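Local atomic coordinates of pectinesterase 1 (Solanum lycopersicum, PDB entry 1XG2), a protein that catalyses the hydrolysis of methyl esters in the galacturonan chains of pectin, releasing methanol, and may prepare cell walls for softening during fruit ripening. Residues Ala5-Asp10 with Gly40-Asn45; Ser70-Asp75 with Asn101-Ala106; Ser138-Tyr143 with Lys296-Gly301; Val230-Tyr235 with Gly260-Asn265. All blocks are in the same frame, centred on the assembly; numbering follows the deposited sequence.

Interaction 1: Ala5-Asp10 with Gly40-Asn45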
loop_
_atom_site.group_PDB
_atom_site.type_symbol
_atom_site.label_atom_id
_atom_site.label_comp_id
_atom_site.label_asym_id
_atom_site.label_seq_id
_atom_site.Cartn_x
_atom_site.Cartn_y
_atom_site.Cartn_z
ATOM N N ALA A 5 1.427 -16.837 -22.068
ATOM C CA ALA A 5 1.079 -15.829 -23.063
ATOM C C ALA A 5 2.251 -14.905 -23.255
ATOM O O ALA A 5 2.888 -14.518 -22.280
ATOM C CB ALA A 5 -0.132 -15.032 -22.618
ATOM N N VAL A 6 2.524 -14.528 -24.501
ATOM C CA VAL A 6 3.675 -13.696 -24.816
ATOM C C VAL A 6 3.192 -12.377 -25.409
ATOM O O VAL A 6 2.316 -12.363 -26.270
ATOM C CB VAL A 6 4.639 -14.411 -25.792
ATOM C CG1 VAL A 6 5.778 -13.479 -26.231
ATOM C CG2 VAL A 6 5.200 -15.687 -25.137
ATOM N N VAL A 7 3.763 -11.283 -24.923
ATOM C CA VAL A 7 3.506 -9.955 -25.454
ATOM C C VAL A 7 4.757 -9.482 -26.174
ATOM O O VAL A 7 5.856 -9.556 -25.635
ATOM C CB VAL A 7 3.158 -8.974 -24.338
ATOM C CG1 VAL A 7 2.993 -7.569 -24.888
ATOM C CG2 VAL A 7 1.905 -9.433 -23.592
ATOM N N ALA A 8 4.589 -8.998 -27.396
ATOM C CA ALA A 8 5.702 -8.502 -28.201
ATOM C C ALA A 8 5.246 -7.490 -29.253
ATOM O O ALA A 8 4.154 -7.605 -29.810
ATOM C CB ALA A 8 6.421 -9.663 -28.878
ATOM N N GLN A 9 6.119 -6.526 -29.530
ATOM C CA GLN A 9 5.835 -5.434 -30.457
ATOM C C GLN A 9 6.131 -5.806 -31.914
ATOM O O GLN A 9 5.559 -5.218 -32.826
ATOM C CB GLN A 9 6.632 -4.185 -30.062
ATOM C CG GLN A 9 6.474 -3.817 -28.599
ATOM C CD GLN A 9 6.990 -2.435 -28.268
ATOM O OE1 GLN A 9 8.151 -2.118 -28.550
ATOM N NE2 GLN A 9 6.136 -1.603 -27.676
ATOM N N ASP A 10 7.007 -6.787 -32.115
ATOM C CA ASP A 10 7.402 -7.241 -33.452
ATOM C C ASP A 10 6.540 -8.383 -34.036
ATOM O O ASP A 10 6.972 -9.060 -34.976
ATOM C CB ASP A 10 8.880 -7.667 -33.434
ATOM C CG ASP A 10 9.143 -8.869 -32.523
ATOM O OD1 ASP A 10 8.178 -9.467 -31.996
ATOM O OD2 ASP A 10 10.298 -9.277 -32.266
ATOM N N GLY A 40 11.095 -3.942 -25.178
ATOM C CA GLY A 40 10.365 -2.862 -25.802
ATOM C C GLY A 40 9.799 -1.940 -24.744
ATOM O O GLY A 40 9.806 -2.259 -23.549
ATOM N N THR A 41 9.330 -0.786 -25.194
ATOM C CA THR A 41 8.670 0.182 -24.341
ATOM C C THR A 41 7.198 0.212 -24.733
ATOM O O THR A 41 6.863 0.426 -25.893
ATOM C CB THR A 41 9.354 1.533 -24.495
ATOM O OG1 THR A 41 10.669 1.446 -23.914
ATOM C CG2 THR A 41 8.647 2.613 -23.683
ATOM N N TYR A 42 6.330 -0.025 -23.753
ATOM C CA TYR A 42 4.900 -0.189 -23.977
ATOM C C TYR A 42 4.210 0.966 -23.287
ATOM O O TYR A 42 4.195 1.050 -22.063
ATOM C CB TYR A 42 4.428 -1.534 -23.407
ATOM C CG TYR A 42 5.090 -2.735 -24.038
ATOM C CD1 TYR A 42 6.394 -3.092 -23.715
ATOM C CD2 TYR A 42 4.410 -3.520 -24.972
ATOM C CE1 TYR A 42 7.007 -4.192 -24.303
ATOM C CE2 TYR A 42 5.020 -4.629 -25.574
ATOM C CZ TYR A 42 6.318 -4.953 -25.234
ATOM O OH TYR A 42 6.920 -6.041 -25.814
ATOM N N LYS A 43 3.650 1.855 -24.098
ATOM C CA LYS A 43 3.023 3.084 -23.645
ATOM C C LYS A 43 1.559 2.749 -23.372
ATOM O O LYS A 43 0.700 2.937 -24.239
ATOM C CB LYS A 43 3.154 4.139 -24.758
ATOM C CG LYS A 43 3.570 5.545 -24.379
ATOM C CD LYS A 43 4.526 6.106 -25.483
ATOM C CE LYS A 43 4.665 7.638 -25.464
ATOM N NZ LYS A 43 5.631 8.121 -26.522
ATOM N N GLU A 44 1.289 2.210 -22.182
ATOM C CA GLU A 44 -0.067 1.850 -21.778
ATOM C C GLU A 44 -0.256 1.949 -20.264
ATOM O O GLU A 44 0.697 1.866 -19.486
ATOM C CB GLU A 44 -0.506 0.445 -22.284
ATOM C CG GLU A 44 0.577 -0.592 -22.483
ATOM C CD GLU A 44 0.068 -1.945 -22.997
ATOM O OE1 GLU A 44 -1.067 -2.371 -22.679
ATOM O OE2 GLU A 44 0.846 -2.611 -23.720
ATOM N N ASN A 45 -1.502 2.171 -19.870
ATOM C CA ASN A 45 -1.922 2.107 -18.481
ATOM C C ASN A 45 -2.667 0.804 -18.285
ATOM O O ASN A 45 -3.745 0.603 -18.851
ATOM C CB ASN A 45 -2.798 3.303 -18.113
ATOM C CG ASN A 45 -1.992 4.581 -17.946
ATOM O OD1 ASN A 45 -1.769 5.321 -18.912
ATOM N ND2 ASN A 45 -1.558 4.854 -16.720
HETATM O O HOH W 1 9.911 -0.176 -28.024
#
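Val-7 is the first residue of Ala5-Asp10 to meet Gly40-Asn45. Its CG1 is anti to the backbone N (chi1 176°) and lies 3.6 Å from CE2 of Tyr-42. The valine and the tyrosine pass alongside, pointing opposite ways. Val-7 also packs on Ile-35 and Val-37 of strand 33-37, so this is the apolar side of the contact. Ala-8 turns its methyl away. Its CA lies 3.6 Å from Tyr-42 OH, a hydroxyl that is hydrogen-bonded to the backbone O of Lys-38. That bond probably helps to hold the far end of the ring in place.

Both segments belong to the right-handed parallel beta-helix of the pectinesterase domain, close to its N-terminal end. Strand 5-7 is the outermost strand of one parallel sheet and strand 40-43 of another. The contact therefore joins two faces of the helix at its first coils.

Gln-9 carries most of the contact. Its chain runs extended beyond CG and meets Tyr-42 tip to tip. CG lies 3.5 Å from Tyr-42 CE2, and NE2 sits over the centre of one ring face, 3.7 Å above the plane. The amide and ring planes are 42° apart. NE2 donates to Thr-41 O at 2.8 Å. The bond is bent, with 141° at the hydrogen, and the donor stands above the carbonyl plane. At the other end of the amide, OE1 accepts a hydrogen bond from a water that in turn accepts from Thr-41 N. OE1 also lies 3.6 Å from Gly-40 CA, where a CB would clash with it.

Interaction 2: Ser70-Asp75 with Asn101-Ala106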
loop_
_atom_site.group_PDB
_atom_site.type_symbol
_atom_site.label_atom_id
_atom_site.label_comp_id
_atom_site.label_asym_id
_atom_site.label_seq_id
_atom_site.Cartn_x
_atom_site.Cartn_y
_atom_site.Cartn_z
ATOM N N SER A 70 2.078 8.580 -18.123
ATOM C CA SER A 70 2.351 9.922 -17.606
ATOM C C SER A 70 1.148 10.598 -16.940
ATOM O O SER A 70 1.128 11.831 -16.820
ATOM C CB SER A 70 2.890 10.829 -18.731
ATOM O OG SER A 70 2.026 10.809 -19.853
ATOM N N LEU A 71 0.164 9.817 -16.482
ATOM C CA LEU A 71 -0.980 10.389 -15.757
ATOM C C LEU A 71 -0.519 10.979 -14.431
ATOM O O LEU A 71 0.432 10.502 -13.820
ATOM C CB LEU A 71 -2.095 9.362 -15.533
ATOM C CG LEU A 71 -2.576 8.618 -16.769
ATOM C CD1 LEU A 71 -3.563 7.539 -16.351
ATOM C CD2 LEU A 71 -3.188 9.566 -17.813
ATOM N N ASN A 72 -1.206 12.030 -13.992
ATOM C CA ASN A 72 -0.730 12.839 -12.888
ATOM C C ASN A 72 -1.823 13.736 -12.340
ATOM O O ASN A 72 -2.831 13.996 -13.004
ATOM C CB ASN A 72 0.478 13.676 -13.315
ATOM C CG ASN A 72 0.141 14.682 -14.415
ATOM O OD1 ASN A 72 -0.320 15.783 -14.128
ATOM N ND2 ASN A 72 0.376 14.304 -15.668
ATOM N N VAL A 73 -1.600 14.226 -11.133
ATOM C CA VAL A 73 -2.600 14.998 -10.407
ATOM C C VAL A 73 -2.789 16.382 -11.023
ATOM O O VAL A 73 -3.910 16.891 -11.073
ATOM C CB VAL A 73 -2.236 15.077 -8.886
ATOM C CG1 VAL A 73 -2.937 16.228 -8.168
ATOM C CG2 VAL A 73 -2.592 13.751 -8.206
ATOM N N VAL A 74 -1.712 16.984 -11.498
ATOM C CA VAL A 74 -1.808 18.313 -12.099
ATOM C C VAL A 74 -2.760 18.330 -13.310
ATOM O O VAL A 74 -3.548 19.276 -13.469
ATOM C CB VAL A 74 -0.414 18.869 -12.439
ATOM C CG1 VAL A 74 -0.473 19.952 -13.547
ATOM C CG2 VAL A 74 0.234 19.415 -11.170
ATOM N N ASP A 75 -2.751 17.254 -14.100
ATOM C CA ASP A 75 -3.562 17.154 -15.318
ATOM C C ASP A 75 -4.955 16.603 -15.056
ATOM O O ASP A 75 -5.742 16.423 -15.989
ATOM C CB ASP A 75 -2.856 16.263 -16.356
ATOM C CG ASP A 75 -1.582 16.885 -16.897
ATOM O OD1 ASP A 75 -1.392 18.119 -16.738
ATOM O OD2 ASP A 75 -0.705 16.203 -17.489
ATOM N N ASN A 101 6.543 6.234 -14.657
ATOM C CA ASN A 101 5.681 7.376 -14.922
ATOM C C ASN A 101 6.583 8.569 -15.249
ATOM O O ASN A 101 7.407 8.984 -14.435
ATOM C CB ASN A 101 4.749 7.646 -13.742
ATOM C CG ASN A 101 3.688 8.685 -14.069
ATOM O OD1 ASN A 101 3.992 9.712 -14.693
ATOM N ND2 ASN A 101 2.453 8.420 -13.690
ATOM N N THR A 102 6.435 9.099 -16.463
ATOM C CA THR A 102 7.324 10.149 -16.987
ATOM C C THR A 102 6.778 11.566 -16.825
ATOM O O THR A 102 7.309 12.510 -17.420
ATOM C CB THR A 102 7.586 9.920 -18.477
ATOM O OG1 THR A 102 6.343 9.893 -19.188
ATOM C CG2 THR A 102 8.198 8.536 -18.722
ATOM N N ALA A 103 5.725 11.730 -16.040
ATOM C CA ALA A 103 5.121 13.054 -15.849
ATOM C C ALA A 103 6.112 14.114 -15.386
ATOM O O ALA A 103 6.081 15.248 -15.863
ATOM C CB ALA A 103 3.951 12.974 -14.894
ATOM N N GLY A 104 6.990 13.747 -14.462
ATOM C CA GLY A 104 8.007 14.652 -13.953
ATOM C C GLY A 104 7.577 15.376 -12.696
ATOM O O GLY A 104 6.404 15.359 -12.333
ATOM N N PRO A 105 8.525 16.023 -12.031
ATOM C CA PRO A 105 8.275 16.664 -10.735
ATOM C C PRO A 105 7.242 17.805 -10.759
ATOM O O PRO A 105 6.498 17.977 -9.778
ATOM C CB PRO A 105 9.659 17.173 -10.307
ATOM C CG PRO A 105 10.523 17.091 -11.477
ATOM C CD PRO A 105 9.915 16.183 -12.479
ATOM N N ALA A 106 7.169 18.547 -11.862
ATOM C CA ALA A 106 6.220 19.658 -11.967
ATOM C C ALA A 106 4.755 19.192 -12.091
ATOM O O ALA A 106 3.847 20.000 -11.986
ATOM C CB ALA A 106 6.599 20.579 -13.141
#
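Ala-103 puts its methyl group against Ser70-Asp75, with CB 3.6 Å from Ser-70 O and 3.9 Å from Asn-72 CB. Beside it, Thr-102 OG1 lies 3.6 Å from Ser-70 CB. The polar link is made by Asn-101, whose CG is anti to the backbone N (chi1 -171°). Its ND2 donates to Leu-71 O at 2.9 Å. The bond is nearly straight, at 163°, and lies in the carbonyl plane. The same ND2 also bonds to Val-111 O. On the other side of the amide, OD1 accepts from Ala-103 N at 3.0 Å and closes an Asx turn.

Asn-72 does similar work in its own segment. Its ND2 donates to both Ser-70 O and Asp-75 OD2, while OD1 accepts from Asp-75 N in an Asx motif. Asp-75 OD1 forms a salt bridge with Lys-107.

Ser70-Asp75 is the loop after strand 65-69 of the parallel beta-helix. Asn101-Ala106 starts on the last residue of strand 98-101, next in that sheet, and runs on beyond it. Val-74 lies about 7 Å from Gln-109 between side chains, and Gln-109 probably binds substrate, as in related enzymes. With both amides bonded through their oxygen and nitrogen, each asparagine is held against rotation, and backbone groups outside regular strand pairing gain partners.

Interaction 3: Ser138-Tyr143 with Lys296-Gly301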
loop_
_atom_site.group_PDB
_atom_site.type_symbol
_atom_site.label_atom_id
_atom_site.label_comp_id
_atom_site.label_asym_id
_atom_site.label_seq_id
_atom_site.Cartn_x
_atom_site.Cartn_y
_atom_site.Cartn_z
ATOM N N SER A 138 -2.132 -1.278 -0.070
ATOM C CA SER A 138 -2.754 -2.116 0.944
ATOM C C SER A 138 -2.370 -3.542 0.684
ATOM O O SER A 138 -1.788 -3.856 -0.360
ATOM C CB SER A 138 -4.280 -1.961 0.922
ATOM O OG SER A 138 -4.792 -2.160 -0.381
ATOM N N GLN A 139 -2.716 -4.397 1.638
ATOM C CA GLN A 139 -2.434 -5.832 1.618
ATOM C C GLN A 139 -0.951 -6.120 1.827
ATOM O O GLN A 139 -0.159 -5.208 2.070
ATOM C CB GLN A 139 -2.975 -6.536 0.355
ATOM C CG GLN A 139 -4.386 -6.157 -0.086
ATOM C CD GLN A 139 -5.503 -6.731 0.792
ATOM O OE1 GLN A 139 -5.286 -7.052 1.954
ATOM N NE2 GLN A 139 -6.707 -6.820 0.237
ATOM N N ARG A 140 -0.591 -7.404 1.792
ATOM C CA ARG A 140 0.774 -7.836 2.095
ATOM C C ARG A 140 1.597 -7.952 0.814
ATOM O O ARG A 140 1.197 -8.636 -0.132
ATOM C CB ARG A 140 0.788 -9.170 2.838
ATOM C CG ARG A 140 0.280 -9.081 4.264
ATOM C CD ARG A 140 -0.053 -10.422 4.901
ATOM N NE ARG A 140 -1.162 -11.092 4.239
ATOM C CZ ARG A 140 -1.876 -12.112 4.748
ATOM N NH1 ARG A 140 -1.614 -12.608 5.950
ATOM N NH2 ARG A 140 -2.867 -12.620 4.046
ATOM N N GLN A 141 2.762 -7.312 0.831
ATOM C CA GLN A 141 3.619 -7.170 -0.344
ATOM C C GLN A 141 5.088 -7.398 0.026
ATOM O O GLN A 141 5.529 -7.046 1.114
ATOM C CB GLN A 141 3.450 -5.782 -0.979
ATOM C CG GLN A 141 2.001 -5.344 -1.156
ATOM C CD GLN A 141 1.824 -3.959 -1.752
ATOM O OE1 GLN A 141 0.724 -3.389 -1.679
ATOM N NE2 GLN A 141 2.864 -3.426 -2.345
ATOM N N PHE A 142 5.821 -7.986 -0.907
ATOM C CA PHE A 142 7.244 -8.236 -0.775
ATOM C C PHE A 142 7.941 -7.735 -2.031
ATOM O O PHE A 142 7.580 -8.130 -3.155
ATOM C CB PHE A 142 7.485 -9.730 -0.595
ATOM C CG PHE A 142 8.923 -10.107 -0.359
ATOM C CD1 PHE A 142 9.620 -9.634 0.738
ATOM C CD2 PHE A 142 9.571 -10.971 -1.236
ATOM C CE1 PHE A 142 10.950 -9.993 0.930
ATOM C CE2 PHE A 142 10.901 -11.349 -1.027
ATOM C CZ PHE A 142 11.580 -10.854 0.037
ATOM N N TYR A 143 8.938 -6.885 -1.818
ATOM C CA TYR A 143 9.792 -6.343 -2.859
ATOM C C TYR A 143 11.203 -6.870 -2.646
ATOM O O TYR A 143 11.750 -6.757 -1.560
ATOM C CB TYR A 143 9.802 -4.810 -2.822
ATOM C CG TYR A 143 8.465 -4.237 -3.201
ATOM C CD1 TYR A 143 7.389 -4.269 -2.304
ATOM C CD2 TYR A 143 8.260 -3.660 -4.442
ATOM C CE1 TYR A 143 6.150 -3.749 -2.645
ATOM C CE2 TYR A 143 7.007 -3.142 -4.798
ATOM C CZ TYR A 143 5.957 -3.214 -3.900
ATOM O OH TYR A 143 4.713 -2.723 -4.242
ATOM N N LYS A 296 6.943 -11.842 10.518
ATOM C CA LYS A 296 5.945 -11.252 11.406
ATOM C C LYS A 296 5.044 -10.222 10.726
ATOM O O LYS A 296 3.859 -10.150 11.032
ATOM C CB LYS A 296 6.623 -10.609 12.619
ATOM C CG LYS A 296 7.450 -11.572 13.454
ATOM C CD LYS A 296 6.605 -12.667 14.084
ATOM C CE LYS A 296 7.492 -13.715 14.767
ATOM N NZ LYS A 296 6.693 -14.873 15.265
ATOM N N LEU A 297 5.595 -9.402 9.837
ATOM C CA LEU A 297 4.826 -8.293 9.267
ATOM C C LEU A 297 3.929 -8.731 8.110
ATOM O O LEU A 297 2.812 -8.248 7.974
ATOM C CB LEU A 297 5.748 -7.155 8.829
ATOM C CG LEU A 297 5.060 -5.896 8.271
ATOM C CD1 LEU A 297 4.214 -5.203 9.329
ATOM C CD2 LEU A 297 6.098 -4.941 7.727
ATOM N N ILE A 298 4.419 -9.658 7.289
ATOM C CA ILE A 298 3.677 -10.149 6.133
ATOM C C ILE A 298 3.438 -11.670 6.131
ATOM O O ILE A 298 3.026 -12.220 5.123
ATOM C CB ILE A 298 4.376 -9.691 4.814
ATOM C CG1 ILE A 298 5.796 -10.260 4.669
ATOM C CG2 ILE A 298 4.407 -8.154 4.752
ATOM C CD1 ILE A 298 6.435 -9.959 3.307
ATOM N N GLN A 299 3.661 -12.340 7.254
ATOM C CA GLN A 299 3.439 -13.792 7.325
ATOM C C GLN A 299 4.014 -14.509 6.111
ATOM O O GLN A 299 3.392 -15.406 5.545
ATOM C CB GLN A 299 1.945 -14.087 7.455
ATOM C CG GLN A 299 1.370 -13.614 8.785
ATOM C CD GLN A 299 1.109 -12.136 8.802
ATOM O OE1 GLN A 299 0.467 -11.625 7.900
ATOM N NE2 GLN A 299 1.608 -11.442 9.819
ATOM N N GLY A 300 5.221 -14.117 5.721
ATOM C CA GLY A 300 5.699 -14.356 4.371
ATOM C C GLY A 300 5.862 -15.799 3.931
ATOM O O GLY A 300 5.546 -16.132 2.799
ATOM N N GLY A 301 6.350 -16.652 4.810
ATOM C CA GLY A 301 6.612 -18.027 4.435
ATOM C C GLY A 301 5.379 -18.754 3.922
ATOM O O GLY A 301 5.465 -19.483 2.920
#
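Arg-140 and Ile-298 run antiparallel past one another, with their CB atoms 4.1 Å apart. Beyond that point the arginine chain bends at chi3 (-65°). This brings its guanidinium to Gln-299, whose side chain it crosses at about a right angle. The two flat groups are turned 50° apart. NH1 donates to Gln-299 OE1 at 3.0 Å, almost straight at 169°. The oxygen lies in the guanidinium plane and is met on a lone pair. Arg-140 NH2 has two further partners, a salt bridge to Asp-118 and a hydrogen bond to Ser-100 of the pectinesterase inhibitor chain. An alanine in place of Arg-140 would remove the guanidinium, and would probably loosen Gln-299 and weaken the contact with the inhibitor.

Ile-298 holds CG1 in the crowded position between the backbone N and the carbonyl carbon. Its CD1 reaches Phe-142 CB at 4.0 Å and Gln-141 O at 3.8 Å. Phe-142 crosses this side chain at about a right angle.

Ile-298 is the first residue to leave helical geometry after helix 294-297. Its carbonyl O bonds to the indole of Trp-303 in helix 301-304. The turn between these C-terminal helices thus packs on strand 140-144, with Leu-297 touching Val-162 of the adjacent strand 160-164 of the beta-helix.

Interaction 4: Val230-Tyr235 with Gly260-Asn265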
loop_
_atom_site.group_PDB
_atom_site.type_symbol
_atom_site.label_atom_id
_atom_site.label_comp_id
_atom_site.label_asym_id
_atom_site.label_seq_id
_atom_site.Cartn_x
_atom_site.Cartn_y
_atom_site.Cartn_z
ATOM N N VAL A 230 10.061 1.266 9.555
ATOM C CA VAL A 230 11.326 0.868 10.143
ATOM C C VAL A 230 12.325 0.584 9.051
ATOM O O VAL A 230 12.011 -0.060 8.039
ATOM C CB VAL A 230 11.185 -0.365 11.039
ATOM C CG1 VAL A 230 12.545 -0.864 11.491
ATOM C CG2 VAL A 230 10.330 -0.033 12.228
ATOM N N VAL A 231 13.531 1.099 9.257
ATOM C CA VAL A 231 14.626 0.908 8.332
ATOM C C VAL A 231 15.701 0.155 9.111
ATOM O O VAL A 231 16.193 0.666 10.108
ATOM C CB VAL A 231 15.190 2.244 7.845
ATOM C CG1 VAL A 231 16.413 2.002 6.956
ATOM C CG2 VAL A 231 14.115 3.053 7.107
ATOM N N MET A 232 16.036 -1.057 8.684
ATOM C CA MET A 232 16.993 -1.874 9.437
ATOM C C MET A 232 17.992 -2.649 8.598
ATOM O O MET A 232 17.729 -3.008 7.456
ATOM C CB MET A 232 16.254 -2.802 10.407
ATOM C CG MET A 232 15.292 -3.762 9.824
ATOM S SD MET A 232 14.204 -4.480 11.132
ATOM C CE MET A 232 13.366 -5.644 10.132
ATOM N N GLU A 233 19.166 -2.888 9.184
ATOM C CA GLU A 233 20.249 -3.592 8.530
ATOM C C GLU A 233 20.482 -3.109 7.106
ATOM O O GLU A 233 20.743 -3.901 6.203
ATOM C CB GLU A 233 20.004 -5.105 8.564
ATOM C CG GLU A 233 20.060 -5.697 9.967
ATOM C CD GLU A 233 21.488 -5.946 10.487
ATOM O OE1 GLU A 233 22.491 -5.754 9.741
ATOM O OE2 GLU A 233 21.606 -6.339 11.673
ATOM N N SER A 234 20.399 -1.799 6.922
ATOM C CA SER A 234 20.512 -1.191 5.606
ATOM C C SER A 234 21.661 -0.191 5.553
ATOM O O SER A 234 22.114 0.330 6.582
ATOM C CB SER A 234 19.208 -0.476 5.230
ATOM O OG SER A 234 18.133 -1.387 5.084
ATOM N N TYR A 235 22.131 0.048 4.335
ATOM C CA TYR A 235 23.127 1.065 4.068
ATOM C C TYR A 235 22.412 2.361 3.772
ATOM O O TYR A 235 21.540 2.412 2.905
ATOM C CB TYR A 235 24.007 0.665 2.891
ATOM C CG TYR A 235 24.979 1.748 2.461
ATOM C CD1 TYR A 235 26.289 1.766 2.950
ATOM C CD2 TYR A 235 24.600 2.749 1.559
ATOM C CE1 TYR A 235 27.188 2.760 2.565
ATOM C CE2 TYR A 235 25.499 3.751 1.170
ATOM C CZ TYR A 235 26.792 3.735 1.671
ATOM O OH TYR A 235 27.685 4.709 1.298
ATOM N N GLY A 260 11.422 3.621 13.331
ATOM C CA GLY A 260 12.532 2.943 13.968
ATOM C C GLY A 260 13.693 2.733 13.040
ATOM O O GLY A 260 13.508 2.583 11.833
ATOM N N GLU A 261 14.895 2.732 13.616
ATOM C CA GLU A 261 16.110 2.338 12.927
ATOM C C GLU A 261 16.871 1.306 13.762
ATOM O O GLU A 261 17.060 1.501 14.965
ATOM C CB GLU A 261 16.991 3.553 12.649
ATOM C CG GLU A 261 16.419 4.480 11.586
ATOM C CD GLU A 261 17.210 5.770 11.444
ATOM O OE1 GLU A 261 18.291 5.729 10.827
ATOM O OE2 GLU A 261 16.750 6.822 11.943
ATOM N N PHE A 262 17.288 0.220 13.115
ATOM C CA PHE A 262 17.970 -0.905 13.760
ATOM C C PHE A 262 19.170 -1.327 12.931
ATOM O O PHE A 262 19.021 -1.805 11.815
ATOM C CB PHE A 262 17.001 -2.090 13.897
ATOM C CG PHE A 262 17.610 -3.360 14.445
ATOM C CD1 PHE A 262 17.939 -3.470 15.789
ATOM C CD2 PHE A 262 17.805 -4.462 13.628
ATOM C CE1 PHE A 262 18.472 -4.654 16.300
ATOM C CE2 PHE A 262 18.326 -5.649 14.127
ATOM C CZ PHE A 262 18.661 -5.746 15.471
ATOM N N MET A 263 20.363 -1.146 13.484
ATOM C CA MET A 263 21.607 -1.721 12.954
ATOM C C MET A 263 21.883 -1.330 11.488
ATOM O O MET A 263 22.366 -2.121 10.688
ATOM C CB MET A 263 21.519 -3.243 13.079
ATOM C CG MET A 263 21.421 -3.706 14.534
ATOM S SD MET A 263 22.880 -3.267 15.489
ATOM C CE MET A 263 22.289 -3.803 17.101
ATOM N N ASN A 264 21.608 -0.085 11.137
ATOM C CA ASN A 264 22.002 0.436 9.830
ATOM C C ASN A 264 23.493 0.799 9.789
ATOM O O ASN A 264 24.149 0.923 10.829
ATOM C CB ASN A 264 21.158 1.647 9.470
ATOM C CG ASN A 264 19.686 1.312 9.365
ATOM O OD1 ASN A 264 19.320 0.287 8.820
ATOM N ND2 ASN A 264 18.845 2.178 9.892
ATOM N N ASN A 265 24.023 0.949 8.587
ATOM C CA ASN A 265 25.424 1.314 8.404
ATOM C C ASN A 265 25.530 2.344 7.289
ATOM O O ASN A 265 24.537 2.646 6.631
ATOM C CB ASN A 265 26.263 0.068 8.096
ATOM C CG ASN A 265 25.949 -0.523 6.735
ATOM O OD1 ASN A 265 26.694 -0.328 5.774
ATOM N ND2 ASN A 265 24.851 -1.245 6.647
HETATM O O HOH W 2 23.768 -3.233 4.848
#
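Strands 230-232 and 260-262 run parallel, with axes 4.8 Å apart. Val-231 N donates to Gly-260 O, Phe-262 N to Val-231 O and Glu-233 N to Phe-262 O. The last is the shortest of these three, at 2.8 Å. On one face of the sheet, Met-232 CB lies at the edge of the Phe-262 ring and 3.6 Å from Phe-262 CB. Met-232 SD makes an oblique Met-aromatic contact with the Phe-262 ring. Met-263 CG sits 3.4 Å above the centre of one ring face.

These are adjacent strands of one long sheet of the parallel beta-helix, stacked on successive coils. Where the coil turns after them, Asn-264 takes over. Its ND2 donates to Val-231 O at 3.1 Å, from above the carbonyl plane, so that oxygen has two donors. Its OD1 accepts from Ser-234 N at 3.0 Å on a lone pair. An alanine at Asn-264 would lose both bonds and would probably leave the turn at Glu-233 and Ser-234 less firmly held.

Further along, Asn-265 N donates to Ser-234 O at 2.8 Å, bridging the two coils again. Ser-234 OG bonds to Met-232 O and Cys-200 N. On the other face, Glu-261 is held by Tyr-280, Trp-245 and a salt bridge to Arg-274.

All four contacts belong to one parallel beta-helix and its attachments. Interactions 1, 2 and 3 open in that order along the chain. Interaction 4 falls between the two segments of interaction 3. Interactions 1, 3 and 4 share the long sheet from strand 5-7 to strand 280-283. Interaction 1 includes strand 40-43 of a second sheet, and interaction 2 lies mainly in the loops that leave its strands 65-69 and 98-101. The two touch, Asn-45 ND2 lying 3.4 Å from Leu-71 CD1. Centres of interactions 1 and 4 are 38 Å apart, on opposite sides of the chain's centre. Those of 3 and 4 are 19 Å apart. Interaction 3 brings the C-terminal helices back to mid-sheet, where the inhibitor also reaches.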